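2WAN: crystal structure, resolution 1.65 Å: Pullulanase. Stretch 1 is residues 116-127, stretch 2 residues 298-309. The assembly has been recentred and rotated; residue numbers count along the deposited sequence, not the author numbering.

Stretch 1 (116-127) NAYLDDEKTVLA
Stretch 2 298-309: HNILPRNVLNLP

Residues 116-121 and 124-127 form a β-hairpin closed by a type I turn from Asp 121 to Thr 124, and stretch 2 runs parallel to the first of these strands, burying 786 Å² in total. Within the hairpin, Tyr 118 N donates to Leu 126 O (3.0 Å) and Leu 126 N to Tyr 118 O (2.8 Å), while Asp 120 N reaches Thr 124 O at 2.9 Å. This leaves Ala 117 O, Leu 119 N and Leu 119 O to bond to stretch 2.

The parallel register pairs Tyr 118 with Leu 301 (CA-CA 4.9 Å) and Leu 119 with Pro 302 (CA-CA 4.6 Å). Leu 301 N donates to Ala 117 O at 2.9 Å, and Leu 301 O accepts from Leu 119 N, also at 2.9 Å. Pro 302 has no amide hydrogen, and the pairing with stretch 1 asks for none there, since its bonds run through Leu 301 N and O and Arg 303 N. Leu 119 O then accepts two bonds, from Arg 303 N (3.0 Å) and Val 305 N (3.1 Å), as the extended chain (Pro 302 phi/psi -62/130) breaks at Arg 303 (-129/-95) and enters the 3-10 segment 304-307. The intervening amide, Asn 304 N, is satisfied by Asp 120 OD1 at 3.0 Å.

Asp 120 (chi1 -80°, m; chi2 -27°) points its CA-to-CB bond away overall, but its carboxylate comes nearer to stretch 2. Besides Asn 304 N, OD1 accepts from Arg 303 NE at 2.9 Å; OD2 takes Arg 303 NH2 at 2.8 Å, completing a two-pronged salt bridge at the edge of the guanidinium. The arginine is t, t, p along chi1 to chi3, with chi4 at 164°. Its length lets it cross the Tyr 118 ring (chi1 -75°, m; chi2 -45°) on the way to the acid: Arg 303 CD lies 3.8 Å from the ring centroid, 8° off the normal, in a CH-π contact. Its remaining nitrogen, NH1, is hydrogen-bonded elsewhere in the structure, as is Tyr 118 OH.

On the sheet face bearing Leu 119 and Pro 302, the packing is aliphatic. Ile 300 (m, t) brings CG2 to 3.8 Å from Leu 119 CB and 4.1 Å from Val 125 CG2; Leu 119 CG (t, p) meets Val 305 CG1 at 3.9 Å. These branched side chains fill the buried space without polar groups needing partners.

At the opening end, His 298 (chi1 -159°, t; chi2 -86°) lays its ring against Asn 116, whose CA sits 4.0 Å from the ring centroid, while His 298 ND1 donates to Asn 299 O at 2.7 Å.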

# COMPACT_ATOMS: atom_id res chain seq x y z
N ASN A 116 -17.81 4.00 24.94
CA ASN A 116 -17.21 2.87 24.23
C ASN A 116 -16.35 2.04 25.17
O ASN A 116 -15.78 2.58 26.12
CB ASN A 116 -16.33 3.34 23.05
CG ASN A 116 -16.01 2.21 22.07
OD1 ASN A 116 -16.85 1.84 21.25
ND2 ASN A 116 -14.80 1.67 22.14
N ALA A 117 -16.25 0.74 24.90
CA ALA A 117 -15.36 -0.13 25.67
C ALA A 117 -14.85 -1.31 24.85
O ALA A 117 -15.63 -1.98 24.15
CB ALA A 117 -16.04 -0.64 26.95
N TYR A 118 -13.55 -1.55 24.95
CA TYR A 118 -12.88 -2.63 24.21
C TYR A 118 -12.17 -3.57 25.17
O TYR A 118 -11.52 -3.12 26.11
CB TYR A 118 -11.83 -2.06 23.24
CG TYR A 118 -12.36 -1.40 21.99
CD1 TYR A 118 -13.39 -1.99 21.23
CD2 TYR A 118 -11.80 -0.21 21.52
CE1 TYR A 118 -13.86 -1.40 20.07
CE2 TYR A 118 -12.24 0.38 20.36
CZ TYR A 118 -13.28 -0.22 19.63
OH TYR A 118 -13.75 0.35 18.47
N LEU A 119 -12.27 -4.86 24.90
CA LEU A 119 -11.47 -5.85 25.59
C LEU A 119 -10.20 -6.02 24.76
O LEU A 119 -10.21 -6.68 23.71
CB LEU A 119 -12.26 -7.17 25.74
CG LEU A 119 -11.66 -8.30 26.58
CD1 LEU A 119 -11.49 -7.87 28.07
CD2 LEU A 119 -12.53 -9.56 26.48
N ASP A 120 -9.11 -5.39 25.22
CA ASP A 120 -7.87 -5.33 24.43
C ASP A 120 -6.79 -6.30 24.88
O ASP A 120 -5.74 -6.38 24.26
CB ASP A 120 -7.31 -3.89 24.39
CG ASP A 120 -8.01 -3.02 23.36
OD1 ASP A 120 -8.55 -3.56 22.34
OD2 ASP A 120 -8.03 -1.79 23.55
N ASP A 121 -7.04 -7.01 25.98
CA ASP A 121 -6.18 -8.11 26.41
C ASP A 121 -7.09 -9.06 27.20
O ASP A 121 -8.25 -8.75 27.42
CB ASP A 121 -5.01 -7.61 27.27
CG ASP A 121 -3.80 -8.53 27.24
OD1 ASP A 121 -2.67 -8.02 27.40
OD2 ASP A 121 -3.94 -9.76 27.04
N GLU A 122 -6.56 -10.21 27.61
CA GLU A 122 -7.37 -11.18 28.34
C GLU A 122 -8.05 -10.57 29.58
O GLU A 122 -9.21 -10.86 29.85
CB GLU A 122 -6.57 -12.44 28.69
CG GLU A 122 -5.40 -12.23 29.61
CD GLU A 122 -5.07 -13.48 30.41
OE1 GLU A 122 -5.98 -14.28 30.68
OE2 GLU A 122 -3.88 -13.65 30.77
N LYS A 123 -7.34 -9.69 30.29
CA LYS A 123 -7.87 -9.06 31.50
C LYS A 123 -7.79 -7.53 31.47
O LYS A 123 -7.66 -6.89 32.53
CB LYS A 123 -7.14 -9.61 32.74
CG LYS A 123 -7.29 -11.11 32.97
CD LYS A 123 -6.33 -11.58 34.06
CE LYS A 123 -6.49 -13.05 34.35
NZ LYS A 123 -5.25 -13.62 34.96
N THR A 124 -7.86 -6.93 30.28
CA THR A 124 -7.73 -5.48 30.13
C THR A 124 -8.86 -4.89 29.29
O THR A 124 -9.10 -5.33 28.16
CB THR A 124 -6.37 -5.08 29.51
OG1 THR A 124 -5.31 -5.63 30.29
CG2 THR A 124 -6.22 -3.56 29.44
N VAL A 125 -9.53 -3.89 29.86
CA VAL A 125 -10.59 -3.15 29.18
C VAL A 125 -10.17 -1.70 29.01
O VAL A 125 -9.66 -1.07 29.95
CB VAL A 125 -11.94 -3.23 29.94
CG1 VAL A 125 -12.98 -2.30 29.31
CG2 VAL A 125 -12.46 -4.66 29.98
N LEU A 126 -10.36 -1.18 27.79
CA LEU A 126 -10.12 0.23 27.48
C LEU A 126 -11.46 0.93 27.32
O LEU A 126 -12.20 0.66 26.37
CB LEU A 126 -9.28 0.36 26.19
CG LEU A 126 -8.99 1.80 25.72
CD1 LEU A 126 -7.83 2.39 26.52
CD2 LEU A 126 -8.66 1.84 24.23
N ALA A 127 -11.78 1.83 28.25
CA ALA A 127 -13.10 2.46 28.28
C ALA A 127 -13.06 3.98 28.14
O ALA A 127 -12.28 4.65 28.82
CB ALA A 127 -13.84 2.07 29.56
N HIS A 298 -22.00 0.35 29.28
CA HIS A 298 -21.78 0.07 27.85
C HIS A 298 -21.27 -1.35 27.64
O HIS A 298 -20.55 -1.89 28.47
CB HIS A 298 -20.77 1.06 27.25
CG HIS A 298 -20.86 1.19 25.76
ND1 HIS A 298 -20.20 0.34 24.89
CD2 HIS A 298 -21.55 2.06 24.98
CE1 HIS A 298 -20.47 0.69 23.65
NE2 HIS A 298 -21.29 1.73 23.67
N ASN A 299 -21.65 -1.94 26.51
CA ASN A 299 -21.07 -3.21 26.09
C ASN A 299 -19.56 -3.12 25.91
O ASN A 299 -19.04 -2.06 25.51
CB ASN A 299 -21.72 -3.65 24.77
CG ASN A 299 -21.15 -4.96 24.26
OD1 ASN A 299 -21.41 -6.03 24.82
ND2 ASN A 299 -20.37 -4.89 23.19
N ILE A 300 -18.87 -4.21 26.22
CA ILE A 300 -17.43 -4.35 25.99
C ILE A 300 -17.23 -5.23 24.76
O ILE A 300 -17.53 -6.44 24.79
CB ILE A 300 -16.69 -5.00 27.19
CG1 ILE A 300 -17.06 -4.34 28.52
CG2 ILE A 300 -15.18 -4.99 26.98
CD1 ILE A 300 -16.61 -5.13 29.75
N LEU A 301 -16.74 -4.64 23.68
CA LEU A 301 -16.53 -5.38 22.44
C LEU A 301 -15.13 -5.93 22.44
O LEU A 301 -14.18 -5.19 22.68
CB LEU A 301 -16.75 -4.49 21.22
CG LEU A 301 -16.79 -5.23 19.87
CD1 LEU A 301 -18.16 -5.87 19.66
CD2 LEU A 301 -16.48 -4.23 18.76
N PRO A 302 -14.97 -7.24 22.16
CA PRO A 302 -13.63 -7.78 22.04
C PRO A 302 -12.88 -7.11 20.87
O PRO A 302 -13.43 -6.99 19.78
CB PRO A 302 -13.89 -9.27 21.75
CG PRO A 302 -15.24 -9.53 22.39
CD PRO A 302 -16.00 -8.29 22.07
N ARG A 303 -11.66 -6.63 21.14
CA ARG A 303 -10.81 -6.08 20.07
C ARG A 303 -9.44 -6.75 20.15
O ARG A 303 -9.26 -7.84 19.64
CB ARG A 303 -10.75 -4.54 20.10
CG ARG A 303 -9.92 -3.93 18.94
CD ARG A 303 -9.94 -2.40 18.93
NE ARG A 303 -9.21 -1.84 20.08
CZ ARG A 303 -8.79 -0.57 20.16
NH1 ARG A 303 -9.02 0.29 19.18
NH2 ARG A 303 -8.15 -0.16 21.26
N ASN A 304 -8.47 -6.13 20.84
CA ASN A 304 -7.11 -6.63 20.76
C ASN A 304 -6.87 -7.90 21.56
O ASN A 304 -5.84 -8.55 21.40
CB ASN A 304 -6.10 -5.54 21.12
CG ASN A 304 -6.09 -4.40 20.11
OD1 ASN A 304 -6.51 -4.58 18.96
ND2 ASN A 304 -5.62 -3.23 20.52
N VAL A 305 -7.85 -8.28 22.38
CA VAL A 305 -7.82 -9.60 23.02
C VAL A 305 -7.72 -10.72 21.96
O VAL A 305 -7.08 -11.76 22.19
CB VAL A 305 -9.02 -9.81 23.96
CG1 VAL A 305 -10.36 -9.82 23.19
CG2 VAL A 305 -8.84 -11.10 24.77
N LEU A 306 -8.33 -10.49 20.80
CA LEU A 306 -8.35 -11.50 19.73
C LEU A 306 -6.99 -11.68 19.05
O LEU A 306 -6.81 -12.63 18.28
CB LEU A 306 -9.45 -11.17 18.70
CG LEU A 306 -10.87 -11.04 19.25
CD1 LEU A 306 -11.84 -10.58 18.15
CD2 LEU A 306 -11.36 -12.35 19.90
N ASN A 307 -6.04 -10.78 19.33
CA ASN A 307 -4.65 -10.94 18.88
C ASN A 307 -3.95 -12.15 19.50
O ASN A 307 -2.97 -12.64 18.95
CB ASN A 307 -3.78 -9.72 19.20
CG ASN A 307 -4.26 -8.44 18.54
OD1 ASN A 307 -5.16 -8.42 17.71
ND2 ASN A 307 -3.63 -7.33 18.93
N LEU A 308 -4.43 -12.59 20.67
CA LEU A 308 -3.74 -13.61 21.47
C LEU A 308 -3.65 -14.96 20.75
O LEU A 308 -4.56 -15.34 20.00
CB LEU A 308 -4.40 -13.77 22.85
CG LEU A 308 -4.32 -12.57 23.81
CD1 LEU A 308 -5.22 -12.76 25.04
CD2 LEU A 308 -2.89 -12.32 24.24
N PRO A 309 -2.54 -15.71 20.96
CA PRO A 309 -2.34 -17.00 20.31
C PRO A 309 -3.52 -17.98 20.40
O PRO A 309 -3.72 -18.78 19.48
CB PRO A 309 -1.11 -17.55 21.03
CG PRO A 309 -0.32 -16.31 21.32
CD PRO A 309 -1.35 -15.30 21.73